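Local coordinates for protein Niban 2 (Homo sapiens, PDB 7CTP), which may help suppress apoptosis and promote melanoma cell invasion, and is modelled here without its C-terminal part, as a PH domain within a largely helical body, at residues 123-128 with 157-162; 116-121 with 191-196; 407-412 with 427-432; 22-27 with 280-285; 224-229 with 421-426. All blocks are in the same frame, centred on the assembly; numbering follows the deposited sequence.

Contact 1 of 5, residues 123-128 with 157-162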
# COMPACT_ATOMS: atom_id res chain seq x y z
N ILE A 123 -8.17 0.09 12.78
CA ILE A 123 -8.72 -0.62 13.93
C ILE A 123 -8.75 0.30 15.14
O ILE A 123 -7.75 0.97 15.43
CB ILE A 123 -7.92 -1.89 14.26
CG1 ILE A 123 -7.95 -2.88 13.10
CG2 ILE A 123 -8.45 -2.55 15.54
CD1 ILE A 123 -6.78 -3.86 13.14
N LEU A 124 -9.88 0.33 15.85
CA LEU A 124 -10.00 1.03 17.13
C LEU A 124 -10.29 -0.00 18.21
O LEU A 124 -11.04 -0.96 17.98
CB LEU A 124 -11.13 2.07 17.10
CG LEU A 124 -11.08 3.30 16.19
CD1 LEU A 124 -9.76 4.03 16.31
CD2 LEU A 124 -11.37 2.92 14.74
N THR A 125 -9.70 0.18 19.39
CA THR A 125 -9.93 -0.76 20.48
C THR A 125 -10.75 -0.15 21.62
O THR A 125 -10.73 -0.68 22.74
CB THR A 125 -8.61 -1.30 21.03
OG1 THR A 125 -7.78 -0.21 21.40
CG2 THR A 125 -7.89 -2.12 19.99
N SER A 126 -11.45 0.95 21.37
CA SER A 126 -12.39 1.47 22.36
C SER A 126 -13.50 2.21 21.64
O SER A 126 -13.29 2.80 20.57
CB SER A 126 -11.68 2.36 23.39
OG SER A 126 -11.72 3.73 23.03
N VAL A 127 -14.70 2.13 22.22
CA VAL A 127 -15.84 2.82 21.63
C VAL A 127 -15.59 4.33 21.62
O VAL A 127 -15.93 5.02 20.65
CB VAL A 127 -17.14 2.47 22.38
CG1 VAL A 127 -18.27 3.33 21.86
CG2 VAL A 127 -17.47 1.00 22.20
N ASP A 128 -14.98 4.86 22.69
CA ASP A 128 -14.79 6.30 22.76
C ASP A 128 -13.85 6.78 21.66
O ASP A 128 -14.09 7.83 21.05
CB ASP A 128 -14.25 6.71 24.12
CG ASP A 128 -14.38 8.19 24.33
OD1 ASP A 128 -15.52 8.70 24.31
OD2 ASP A 128 -13.33 8.85 24.49
N PHE A 157 -13.96 -5.54 25.74
CA PHE A 157 -12.85 -5.68 24.79
C PHE A 157 -13.36 -5.57 23.37
O PHE A 157 -13.50 -6.57 22.66
CB PHE A 157 -12.11 -6.99 25.03
CG PHE A 157 -11.72 -7.20 26.46
CD1 PHE A 157 -10.69 -6.45 27.02
CD2 PHE A 157 -12.41 -8.09 27.26
CE1 PHE A 157 -10.35 -6.62 28.35
CE2 PHE A 157 -12.07 -8.26 28.59
CZ PHE A 157 -11.04 -7.53 29.13
N PRO A 158 -13.66 -4.35 22.92
CA PRO A 158 -14.16 -4.17 21.56
C PRO A 158 -13.02 -4.08 20.55
O PRO A 158 -11.87 -3.81 20.90
CB PRO A 158 -14.93 -2.85 21.65
CG PRO A 158 -14.13 -2.07 22.66
CD PRO A 158 -13.56 -3.07 23.64
N LEU A 159 -13.37 -4.34 19.29
CA LEU A 159 -12.52 -4.11 18.14
C LEU A 159 -13.41 -3.56 17.04
O LEU A 159 -14.35 -4.25 16.62
CB LEU A 159 -11.82 -5.39 17.67
CG LEU A 159 -10.32 -5.41 17.41
CD1 LEU A 159 -9.58 -4.78 18.56
CD2 LEU A 159 -9.84 -6.83 17.21
N ILE A 160 -13.14 -2.34 16.59
CA ILE A 160 -13.99 -1.66 15.62
C ILE A 160 -13.18 -1.40 14.36
O ILE A 160 -12.03 -0.94 14.44
CB ILE A 160 -14.56 -0.34 16.19
CG1 ILE A 160 -15.52 -0.66 17.33
CG2 ILE A 160 -15.27 0.45 15.09
CD1 ILE A 160 -15.80 0.52 18.24
N LEU A 161 -13.76 -1.71 13.21
CA LEU A 161 -13.15 -1.45 11.92
C LEU A 161 -13.80 -0.21 11.30
O LEU A 161 -15.00 -0.23 10.99
CB LEU A 161 -13.31 -2.65 10.98
CG LEU A 161 -12.68 -3.96 11.43
CD1 LEU A 161 -12.83 -4.99 10.31
CD2 LEU A 161 -11.23 -3.76 11.78
N TRP A 162 -13.01 0.84 11.10
CA TRP A 162 -13.45 2.10 10.52
C TRP A 162 -12.83 2.27 9.13
O TRP A 162 -11.69 1.88 8.91
CB TRP A 162 -13.05 3.27 11.42
CG TRP A 162 -13.27 4.65 10.84
CD1 TRP A 162 -14.36 5.45 11.03
CD2 TRP A 162 -12.36 5.39 10.02
NE1 TRP A 162 -14.19 6.65 10.37
CE2 TRP A 162 -12.97 6.63 9.74
CE3 TRP A 162 -11.10 5.12 9.50
CZ2 TRP A 162 -12.35 7.60 8.96
CZ3 TRP A 162 -10.48 6.10 8.72
CH2 TRP A 162 -11.11 7.31 8.45
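Ile123 and Leu161 stand side by side on one face of the sheet and point the same way, with Ile123 CG1 3.6 Å from Leu161 CD2. The same first torsion in both, CG1 or CG anti to the carbonyl carbon, goes with side chains that lie alongside. The Ile123 and Leu159 side chains cross at a slant, Ile123 CG2 lying 3.9 Å from Leu159 CG. Thr125 follows on the same flank: its CG2 comes to 3.5 Å from Leu159 CD1, tighter than usual van der Waals contact. Leu124 occupies the reverse face, where its CD2 reaches Trp162 CB at 3.7 Å, and Ile160 CD1 extends to Val127 CA at 4.1 Å. The backbones are antiparallel: Leu124 and Ile160 form a hydrogen-bonded pair, Leu124 N to Ile160 O being 2.9 Å with an N-H...O angle of 168°, and the reciprocal bond is equally short. Beyond Leu124 the chain leaves the sheet, and Ser126 N-caps helix 127-134 through Gln129 N. The side-chain contacts are made by carbon atoms, including Thr125 CG2 and Trp162 CB; backbone bonds supply the polar pairing of this edge of the PH-domain sheet, while Ile123 touches Leu186 of helix 176-194 and Ile160 touches Tyr130 of helix 127-134.

Contact 2 of 5, residues 116-121 with 191-196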
# COMPACT_ATOMS: atom_id res chain seq x y z
N ILE A 116 -15.22 -9.73 3.88
CA ILE A 116 -14.75 -8.35 4.03
C ILE A 116 -13.31 -8.23 3.54
O ILE A 116 -12.41 -8.92 4.03
CB ILE A 116 -14.85 -7.89 5.48
CG1 ILE A 116 -16.30 -7.96 5.96
CG2 ILE A 116 -14.31 -6.47 5.62
CD1 ILE A 116 -16.43 -7.95 7.49
N ASN A 117 -13.09 -7.34 2.57
CA ASN A 117 -11.75 -6.88 2.20
C ASN A 117 -11.48 -5.60 2.97
O ASN A 117 -12.23 -4.62 2.84
CB ASN A 117 -11.65 -6.65 0.69
CG ASN A 117 -10.30 -6.10 0.25
OD1 ASN A 117 -9.87 -5.03 0.68
ND2 ASN A 117 -9.64 -6.82 -0.66
N SER A 118 -10.42 -5.59 3.79
CA SER A 118 -10.22 -4.52 4.76
C SER A 118 -9.26 -3.43 4.27
O SER A 118 -8.72 -2.68 5.08
CB SER A 118 -9.73 -5.12 6.08
OG SER A 118 -8.54 -5.86 5.90
N ALA A 119 -9.04 -3.31 2.96
CA ALA A 119 -8.20 -2.23 2.46
C ALA A 119 -8.77 -0.88 2.90
O ALA A 119 -9.98 -0.66 2.81
CB ALA A 119 -8.08 -2.29 0.94
N GLY A 120 -7.90 0.00 3.38
CA GLY A 120 -8.31 1.33 3.77
C GLY A 120 -8.91 1.44 5.16
O GLY A 120 -9.30 2.54 5.57
N TYR A 121 -9.01 0.33 5.89
CA TYR A 121 -9.60 0.34 7.22
C TYR A 121 -8.55 0.65 8.28
O TYR A 121 -7.34 0.54 8.05
CB TYR A 121 -10.27 -1.01 7.53
CG TYR A 121 -11.67 -1.12 6.98
CD1 TYR A 121 -11.90 -1.47 5.66
CD2 TYR A 121 -12.78 -0.87 7.79
CE1 TYR A 121 -13.18 -1.57 5.14
CE2 TYR A 121 -14.07 -0.97 7.29
CZ TYR A 121 -14.27 -1.32 5.96
OH TYR A 121 -15.56 -1.40 5.46
N ARG A 191 -3.06 -4.70 6.22
CA ARG A 191 -1.80 -4.49 5.53
C ARG A 191 -1.75 -5.28 4.23
O ARG A 191 -1.30 -4.77 3.19
CB ARG A 191 -0.64 -4.90 6.44
CG ARG A 191 0.76 -4.65 5.89
CD ARG A 191 1.82 -5.29 6.82
NE ARG A 191 1.74 -4.77 8.19
CZ ARG A 191 1.29 -5.46 9.22
NH1 ARG A 191 1.24 -4.90 10.42
NH2 ARG A 191 0.87 -6.72 9.07
N HIS A 192 -2.25 -6.52 4.26
CA HIS A 192 -2.25 -7.37 3.07
C HIS A 192 -3.17 -6.80 1.99
O HIS A 192 -2.77 -6.69 0.82
CB HIS A 192 -2.65 -8.79 3.46
CG HIS A 192 -2.56 -9.77 2.33
ND1 HIS A 192 -1.41 -10.46 2.02
CD2 HIS A 192 -3.49 -10.17 1.42
CE1 HIS A 192 -1.62 -11.24 0.97
NE2 HIS A 192 -2.88 -11.08 0.59
N CYS A 193 -4.40 -6.44 2.37
CA CYS A 193 -5.34 -5.88 1.39
C CYS A 193 -4.91 -4.52 0.88
O CYS A 193 -5.20 -4.18 -0.27
CB CYS A 193 -6.75 -5.83 1.98
SG CYS A 193 -7.47 -7.45 2.38
N ASN A 194 -4.21 -3.72 1.70
CA ASN A 194 -3.71 -2.43 1.22
C ASN A 194 -2.68 -2.61 0.11
O ASN A 194 -2.58 -1.77 -0.79
CB ASN A 194 -3.08 -1.63 2.36
CG ASN A 194 -4.11 -0.95 3.23
OD1 ASN A 194 -5.28 -0.86 2.88
ND2 ASN A 194 -3.66 -0.44 4.38
N ASN A 195 -1.92 -3.70 0.15
CA ASN A 195 -0.85 -3.98 -0.80
C ASN A 195 -1.44 -4.61 -2.07
O ASN A 195 -1.12 -5.73 -2.46
CB ASN A 195 0.18 -4.87 -0.13
CG ASN A 195 1.46 -5.03 -0.93
OD1 ASN A 195 2.04 -4.05 -1.40
ND2 ASN A 195 1.94 -6.28 -1.02
N GLY A 196 -2.34 -3.86 -2.70
CA GLY A 196 -3.16 -4.41 -3.76
C GLY A 196 -2.61 -4.29 -5.16
O GLY A 196 -3.17 -4.89 -6.08
O HOH W 1 -7.31 -5.09 -1.83
O HOH W 2 -5.61 1.15 6.07
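Across this contact Ala119 and Asn194 bring their CA atoms to 4.7 Å, where a type II beta turn from Ser118 to Tyr121 meets the last turn of helix 176-194. Gly120, at the third position of that turn, has phi 82°, a positive value most easily adopted by glycine. Its N-H bonds to Asn194 OD1 at 2.8 Å, in the carbonyl plane of the side-chain amide and with an N-H...O angle of 156°. The other end of the same amide, ND2, donates to Gln430 and to a water that in turn donates to Tyr121 O, so both of its polar atoms are engaged. Cys193 fills the middle: CB lies 3.5 Å from Ala119 N, and SG, anti to the carbonyl carbon, comes to 3.8 Å from Ser118 N. Asn117 OD1 accepts from Ala119 N at 3.0 Å, closing an Asx turn, and also from Gln234 NE2; a second water joins Asn117 ND2 to Cys193 O. The Asx turn running into a type II turn shapes the link between strands 114-116 and 122-124 of the PH domain, and this link rests on the end of the long C-terminal helix that is a regular feature of the PH fold.

Contact 3 of 5, residues 407-412 with 427-432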
# COMPACT_ATOMS: atom_id res chain seq x y z
N LYS A 407 8.21 -2.29 15.33
CA LYS A 407 9.31 -1.33 15.29
C LYS A 407 8.94 -0.07 14.52
O LYS A 407 9.52 1.00 14.77
CB LYS A 407 10.56 -1.97 14.69
CG LYS A 407 11.11 -3.16 15.46
CD LYS A 407 11.50 -2.78 16.88
CE LYS A 407 12.30 -3.92 17.53
NZ LYS A 407 12.34 -3.79 19.02
N MET A 408 7.97 -0.15 13.61
CA MET A 408 7.60 1.02 12.82
C MET A 408 6.63 1.95 13.52
O MET A 408 6.45 3.08 13.06
CB MET A 408 6.98 0.60 11.48
CG MET A 408 7.91 -0.13 10.54
SD MET A 408 9.48 0.71 10.27
CE MET A 408 8.96 2.32 9.68
N GLU A 409 6.01 1.53 14.62
CA GLU A 409 4.96 2.37 15.18
C GLU A 409 5.51 3.61 15.86
O GLU A 409 4.74 4.54 16.12
CB GLU A 409 4.06 1.56 16.12
CG GLU A 409 3.11 0.67 15.32
CD GLU A 409 2.80 -0.64 15.99
OE1 GLU A 409 2.66 -1.64 15.27
OE2 GLU A 409 2.65 -0.66 17.23
N SER A 410 6.81 3.68 16.11
CA SER A 410 7.41 4.92 16.61
C SER A 410 7.74 5.91 15.49
O SER A 410 8.23 7.01 15.78
CB SER A 410 8.67 4.61 17.42
OG SER A 410 9.68 4.01 16.63
N LEU A 411 7.48 5.56 14.23
CA LEU A 411 7.80 6.46 13.13
C LEU A 411 6.97 7.73 13.23
O LEU A 411 5.75 7.67 13.40
CB LEU A 411 7.54 5.79 11.78
CG LEU A 411 7.72 6.73 10.58
CD1 LEU A 411 9.15 7.24 10.52
CD2 LEU A 411 7.31 6.06 9.28
N ARG A 412 7.63 8.88 13.12
CA ARG A 412 6.96 10.17 13.00
C ARG A 412 7.75 11.03 12.03
O ARG A 412 8.91 11.34 12.29
CB ARG A 412 6.82 10.85 14.37
CG ARG A 412 5.85 10.15 15.30
CD ARG A 412 5.59 10.91 16.59
NE ARG A 412 4.79 12.11 16.39
CZ ARG A 412 5.30 13.34 16.26
NH1 ARG A 412 6.61 13.52 16.32
NH2 ARG A 412 4.50 14.38 16.07
N VAL A 427 1.59 5.90 5.25
CA VAL A 427 1.95 5.17 4.04
C VAL A 427 3.31 4.49 4.21
O VAL A 427 3.50 3.34 3.82
CB VAL A 427 1.93 6.12 2.83
CG1 VAL A 427 2.65 5.49 1.65
CG2 VAL A 427 0.49 6.47 2.48
N PHE A 428 4.26 5.19 4.82
CA PHE A 428 5.62 4.65 4.87
C PHE A 428 5.78 3.59 5.95
O PHE A 428 6.64 2.72 5.82
CB PHE A 428 6.60 5.81 5.00
CG PHE A 428 6.75 6.58 3.72
CD1 PHE A 428 7.00 5.90 2.53
CD2 PHE A 428 6.57 7.95 3.67
CE1 PHE A 428 7.11 6.59 1.33
CE2 PHE A 428 6.67 8.64 2.48
CZ PHE A 428 6.94 7.96 1.31
N LYS A 429 4.94 3.61 6.98
CA LYS A 429 4.91 2.46 7.89
C LYS A 429 4.38 1.22 7.18
O LYS A 429 4.92 0.13 7.36
CB LYS A 429 4.07 2.77 9.13
CG LYS A 429 4.60 3.92 9.93
CD LYS A 429 3.69 4.30 11.09
CE LYS A 429 2.64 3.24 11.39
NZ LYS A 429 1.74 3.68 12.49
N GLN A 430 3.32 1.38 6.39
CA GLN A 430 2.75 0.25 5.65
C GLN A 430 3.77 -0.32 4.67
O GLN A 430 3.97 -1.54 4.61
CB GLN A 430 1.47 0.70 4.94
CG GLN A 430 1.08 -0.07 3.67
CD GLN A 430 0.17 -1.26 3.95
OE1 GLN A 430 -0.65 -1.24 4.88
NE2 GLN A 430 0.27 -2.29 3.12
N ARG A 431 4.45 0.55 3.92
CA ARG A 431 5.41 0.07 2.93
C ARG A 431 6.60 -0.60 3.61
O ARG A 431 7.05 -1.66 3.16
CB ARG A 431 5.87 1.21 2.03
CG ARG A 431 4.75 1.86 1.25
CD ARG A 431 5.13 2.18 -0.18
NE ARG A 431 4.03 2.83 -0.89
CZ ARG A 431 4.11 4.02 -1.47
NH1 ARG A 431 3.06 4.53 -2.10
NH2 ARG A 431 5.25 4.71 -1.41
N ALA A 432 7.10 -0.02 4.70
CA ALA A 432 8.22 -0.64 5.41
C ALA A 432 7.86 -2.03 5.91
O ALA A 432 8.67 -2.97 5.84
CB ALA A 432 8.68 0.25 6.57
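Leu411 and Lys429 pass alongside one another, running opposite ways, with Leu411 CD2 touching Lys429 CG at 3.5 Å. The lysine chain begins with CG anti to the carbonyl carbon (chi1 -61°), then bends at chi3, 14°, an almost eclipsed torsion. Its methylenes run over the turn 408-411, with CD 3.6 Å from Met408 O, an oxygen already bonded to Leu411 N. Glu409 OE1 stays 6.1 Å from Lys429 NZ, so the opposite charges do not touch. Met408 directs its side chain at Ala432; bends at chi2 and chi3 fold it, and CE ends 3.7 Å from Ala432 CB. An alanine in place of Lys429 would probably open a gap beside Leu411 CD2 and over Met408 O, and deprive Glu409 of a nearby positive charge. Met408 also touches Thr353 of helix 342-378, whereas Phe428 and Ala432 reach helix 464-511, so this connection after helix 402-405 packs on helix 422-455 within the helical body of the chain.

Contact 4 of 5, residues 22-27 with 280-285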
# COMPACT_ATOMS: atom_id res chain seq x y z
N LYS A 22 -18.00 11.60 -14.88
CA LYS A 22 -17.14 12.70 -15.32
C LYS A 22 -15.76 12.60 -14.68
O LYS A 22 -14.75 12.85 -15.34
CB LYS A 22 -17.81 14.03 -15.00
CG LYS A 22 -19.10 14.20 -15.80
CD LYS A 22 -19.80 15.52 -15.54
CE LYS A 22 -21.13 15.55 -16.29
NZ LYS A 22 -21.93 16.77 -15.95
N ILE A 23 -15.70 12.22 -13.40
CA ILE A 23 -14.41 12.00 -12.74
C ILE A 23 -13.66 10.86 -13.40
O ILE A 23 -12.45 10.95 -13.65
CB ILE A 23 -14.60 11.74 -11.24
CG1 ILE A 23 -15.06 13.01 -10.53
CG2 ILE A 23 -13.30 11.22 -10.61
CD1 ILE A 23 -15.70 12.73 -9.18
N LEU A 24 -14.35 9.75 -13.66
CA LEU A 24 -13.66 8.60 -14.25
C LEU A 24 -13.13 8.93 -15.63
O LEU A 24 -12.02 8.52 -15.99
CB LEU A 24 -14.59 7.40 -14.30
CG LEU A 24 -14.94 6.87 -12.90
CD1 LEU A 24 -16.13 5.92 -13.02
CD2 LEU A 24 -13.74 6.18 -12.25
N THR A 25 -13.91 9.68 -16.43
CA THR A 25 -13.44 10.09 -17.76
C THR A 25 -12.16 10.89 -17.67
O THR A 25 -11.19 10.63 -18.40
CB THR A 25 -14.53 10.90 -18.48
OG1 THR A 25 -15.64 10.04 -18.78
CG2 THR A 25 -13.99 11.51 -19.78
N GLU A 26 -12.12 11.88 -16.77
CA GLU A 26 -10.92 12.69 -16.63
C GLU A 26 -9.74 11.86 -16.15
O GLU A 26 -8.63 11.97 -16.68
CB GLU A 26 -11.16 13.88 -15.70
CG GLU A 26 -10.05 14.93 -15.80
CD GLU A 26 -10.19 16.07 -14.80
OE1 GLU A 26 -9.18 16.77 -14.57
OE2 GLU A 26 -11.30 16.25 -14.25
N PHE A 27 -9.96 11.00 -15.14
CA PHE A 27 -8.89 10.12 -14.69
C PHE A 27 -8.38 9.24 -15.82
O PHE A 27 -7.16 9.04 -15.97
CB PHE A 27 -9.34 9.21 -13.54
CG PHE A 27 -8.32 8.12 -13.26
CD1 PHE A 27 -7.17 8.42 -12.55
CD2 PHE A 27 -8.45 6.86 -13.83
CE1 PHE A 27 -6.20 7.46 -12.33
CE2 PHE A 27 -7.48 5.89 -13.62
CZ PHE A 27 -6.35 6.19 -12.88
N GLU A 280 -18.68 -0.15 -8.32
CA GLU A 280 -19.11 -0.91 -9.50
C GLU A 280 -18.94 -0.10 -10.77
O GLU A 280 -18.53 -0.65 -11.81
CB GLU A 280 -20.55 -1.38 -9.34
CG GLU A 280 -20.73 -2.48 -8.28
CD GLU A 280 -19.86 -3.70 -8.52
OE1 GLU A 280 -19.69 -4.10 -9.70
OE2 GLU A 280 -19.34 -4.28 -7.54
N GLN A 281 -19.23 1.20 -10.72
CA GLN A 281 -19.06 2.04 -11.90
C GLN A 281 -17.59 2.16 -12.29
O GLN A 281 -17.23 2.06 -13.47
CB GLN A 281 -19.69 3.41 -11.62
CG GLN A 281 -19.90 4.26 -12.86
CD GLN A 281 -20.66 5.53 -12.56
OE1 GLN A 281 -21.39 5.61 -11.56
NE2 GLN A 281 -20.52 6.52 -13.42
N ALA A 282 -16.72 2.38 -11.30
CA ALA A 282 -15.29 2.50 -11.56
C ALA A 282 -14.72 1.19 -12.11
O ALA A 282 -13.87 1.20 -13.01
CB ALA A 282 -14.56 2.91 -10.28
N LYS A 283 -15.20 0.06 -11.59
CA LYS A 283 -14.72 -1.24 -12.06
C LYS A 283 -15.02 -1.40 -13.54
O LYS A 283 -14.13 -1.76 -14.33
CB LYS A 283 -15.36 -2.37 -11.24
CG LYS A 283 -14.89 -3.79 -11.65
CD LYS A 283 -15.44 -4.84 -10.70
CE LYS A 283 -15.05 -6.25 -11.15
NZ LYS A 283 -15.51 -7.28 -10.17
N ALA A 284 -16.25 -1.10 -13.94
CA ALA A 284 -16.64 -1.24 -15.34
C ALA A 284 -15.81 -0.31 -16.23
O ALA A 284 -15.28 -0.73 -17.26
CB ALA A 284 -18.14 -0.97 -15.51
N ARG A 285 -15.69 0.96 -15.84
CA ARG A 285 -15.00 1.93 -16.68
C ARG A 285 -13.51 1.61 -16.78
O ARG A 285 -12.92 1.66 -17.87
CB ARG A 285 -15.21 3.35 -16.15
CG ARG A 285 -16.64 3.88 -16.27
CD ARG A 285 -17.05 4.23 -17.71
NE ARG A 285 -16.10 5.11 -18.39
CZ ARG A 285 -16.05 6.44 -18.29
NH1 ARG A 285 -16.91 7.11 -17.51
NH2 ARG A 285 -15.13 7.10 -18.98
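Leu24 reaches across to helix 280-285 with both methyls and has the largest buried area of the contact, 101 Å². Its CD1 sits 3.8 Å from Ala282 CA and also meets Arg285 CG, while CD2 lies 3.9 Å from Ala282 CB. CG is anti to the carbonyl carbon, and the fork beyond it spreads over the short side chain of Ala282. Arg285, with 68 Å² covered, works in two ways. Its aliphatic part packs on Leu24 CD1; the chain bends at chi2 and chi3, and Leu24 CB lies over one face of the guanidinium. At the edge of that group NH2 donates to Thr25 OG1 at 3.0 Å; the N-H...O angle is 161° and the hydroxyl oxygen is only 8° out of the guanidinium plane. Thr25 OG1 is also bonded to Gly21 O, one turn back in its own helix, which ties the acceptor to the backbone. Gln281 adds a smaller contact, its CG lying 4.1 Å from Leu24 CD1, while its NE2 bonds to Ala17 O. The two segment axes run 10.6 Å apart at closest approach, 34° from parallel. Helix 10-48 thus meets helix 260-337 through Leu24, Thr25 and their partners, while neighbouring Ile23 and Phe27 pack on helices 204-218 and 232-252.

Contact 5 of 5, residues 224-229 with 421-426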
# COMPACT_ATOMS: atom_id res chain seq x y z
N THR A 224 1.80 12.83 -0.57
CA THR A 224 1.40 11.46 -0.29
C THR A 224 -0.06 11.39 0.14
O THR A 224 -0.52 12.15 0.99
CB THR A 224 2.30 10.88 0.81
OG1 THR A 224 3.64 10.79 0.31
CG2 THR A 224 1.84 9.50 1.22
N TRP A 225 -0.79 10.46 -0.47
CA TRP A 225 -2.23 10.30 -0.26
C TRP A 225 -2.47 9.03 0.53
O TRP A 225 -2.12 7.93 0.07
CB TRP A 225 -2.96 10.25 -1.60
CG TRP A 225 -4.45 10.16 -1.51
CD1 TRP A 225 -5.26 10.73 -0.58
CD2 TRP A 225 -5.31 9.48 -2.43
NE1 TRP A 225 -6.59 10.44 -0.86
CE2 TRP A 225 -6.64 9.68 -1.99
CE3 TRP A 225 -5.08 8.72 -3.58
CZ2 TRP A 225 -7.73 9.13 -2.66
CZ3 TRP A 225 -6.16 8.18 -4.24
CH2 TRP A 225 -7.48 8.39 -3.78
N GLU A 226 -3.07 9.17 1.72
CA GLU A 226 -3.24 8.03 2.62
C GLU A 226 -4.12 6.95 2.00
O GLU A 226 -3.99 5.77 2.35
CB GLU A 226 -3.83 8.52 3.94
CG GLU A 226 -4.03 7.43 4.99
CD GLU A 226 -3.84 7.95 6.41
OE1 GLU A 226 -3.72 7.11 7.33
OE2 GLU A 226 -3.82 9.18 6.61
N MET A 227 -5.01 7.32 1.09
CA MET A 227 -5.97 6.38 0.55
C MET A 227 -5.52 5.77 -0.76
O MET A 227 -6.32 5.13 -1.46
CB MET A 227 -7.34 7.05 0.41
CG MET A 227 -7.96 7.46 1.75
SD MET A 227 -7.93 6.20 3.04
CE MET A 227 -9.03 4.94 2.36
N LEU A 228 -4.24 5.92 -1.12
CA LEU A 228 -3.66 5.13 -2.19
C LEU A 228 -3.36 3.73 -1.65
O LEU A 228 -2.20 3.32 -1.50
CB LEU A 228 -2.40 5.79 -2.74
CG LEU A 228 -1.85 5.19 -4.03
CD1 LEU A 228 -2.63 5.71 -5.24
CD2 LEU A 228 -0.36 5.51 -4.16
N CYS A 229 -4.42 3.00 -1.32
CA CYS A 229 -4.28 1.65 -0.80
C CYS A 229 -5.40 0.78 -1.36
O CYS A 229 -6.50 1.26 -1.63
CB CYS A 229 -4.32 1.62 0.73
SG CYS A 229 -5.66 2.65 1.35
N ASP A 421 3.52 15.07 9.36
CA ASP A 421 2.78 14.69 8.16
C ASP A 421 2.13 13.34 8.44
O ASP A 421 2.80 12.31 8.44
CB ASP A 421 3.73 14.64 6.96
CG ASP A 421 3.00 14.44 5.63
OD1 ASP A 421 1.76 14.29 5.62
OD2 ASP A 421 3.70 14.44 4.60
N VAL A 422 0.82 13.36 8.69
CA VAL A 422 0.12 12.13 9.06
C VAL A 422 0.14 11.14 7.90
O VAL A 422 0.38 9.94 8.10
CB VAL A 422 -1.31 12.45 9.51
CG1 VAL A 422 -1.99 11.19 10.04
CG2 VAL A 422 -1.31 13.55 10.55
N SER A 423 -0.09 11.62 6.68
CA SER A 423 -0.26 10.73 5.54
C SER A 423 1.05 10.03 5.19
O SER A 423 1.07 8.81 4.99
CB SER A 423 -0.78 11.51 4.34
OG SER A 423 -1.96 12.22 4.68
N SER A 424 2.15 10.79 5.10
CA SER A 424 3.45 10.20 4.80
C SER A 424 3.80 9.14 5.83
O SER A 424 4.27 8.04 5.49
CB SER A 424 4.53 11.27 4.76
OG SER A 424 4.32 12.17 3.69
N THR A 425 3.58 9.45 7.11
CA THR A 425 3.89 8.50 8.17
C THR A 425 3.12 7.19 8.00
O THR A 425 3.69 6.10 8.06
CB THR A 425 3.61 9.12 9.53
OG1 THR A 425 4.51 10.22 9.74
CG2 THR A 425 3.81 8.09 10.63
N SER A 426 1.81 7.29 7.78
CA SER A 426 0.98 6.10 7.61
C SER A 426 1.44 5.27 6.42
O SER A 426 1.66 4.05 6.54
CB SER A 426 -0.48 6.50 7.44
OG SER A 426 -1.29 5.37 7.19
O HOH W 3 -3.81 11.64 2.71
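Glu226 and Ser426 make the direct polar link: Ser426 OG donates to Glu226 OE1 at 3.0 Å, reaching it from above the carboxylate plane, 54° out. CG of Glu226 is anti to the backbone N (chi1 -178°), and a bend at chi2 helps bring the carboxylate to the helix. OE1 also forms a salt bridge with Lys122, so one oxygen serves a hydroxyl and an ammonium group. Replacing Glu226 by an alanine would probably leave the Ser426 hydroxyl without this acceptor and the Lys122 charge without its mate. One water adds an indirect link, accepting from Glu226 N at 2.8 Å and hydrogen-bonded to Ser423 OG. Van der Waals contacts complete the meeting: Ser423 CB lies 3.4 Å from Thr224 O, and Thr224 CG2 comes to 4.0 Å from Ser424 CA. Within 421-426 the Thr425 hydroxyl serves the helix start: Thr425 OG1 reaches Asp421 O at 3.0 Å from the face opposite to that used by Thr425 N. Asp421 holds the N-cap position, and the type I turn from Trp225 to Leu228 follows Thr224. This is a loop-to-helix contact: the connection between helices 204-218 and 232-252 lies against the first turn of helix 422-455, and Lys122 of the PH domain shares the Glu226 carboxylate.

How the contacts relate
Contacts 2 and 3 are largely buried, contacts 1 and 4 partly so, and contact 5 lies at the surface. Contact 1 is the sole strand pairing, whereas contact 4 joins two long helices, with a buried leucine and an arginine-threonine bond at its more exposed side. Contacts 1 and 2 belong to the PH domain and touch through Tyr121, which packs on Leu161 and Trp162. Contacts 3 and 5 share helix 422-455: aliphatic chains dominate in the first, hydroxyls, a carboxylate and a water in the second. Gln430 connects contact 3 to contact 2 by bonding to Arg191 and Asn194, while Cys229 and Met227 of contact 5 pack on Gly120. Contact 4 touches none of the others.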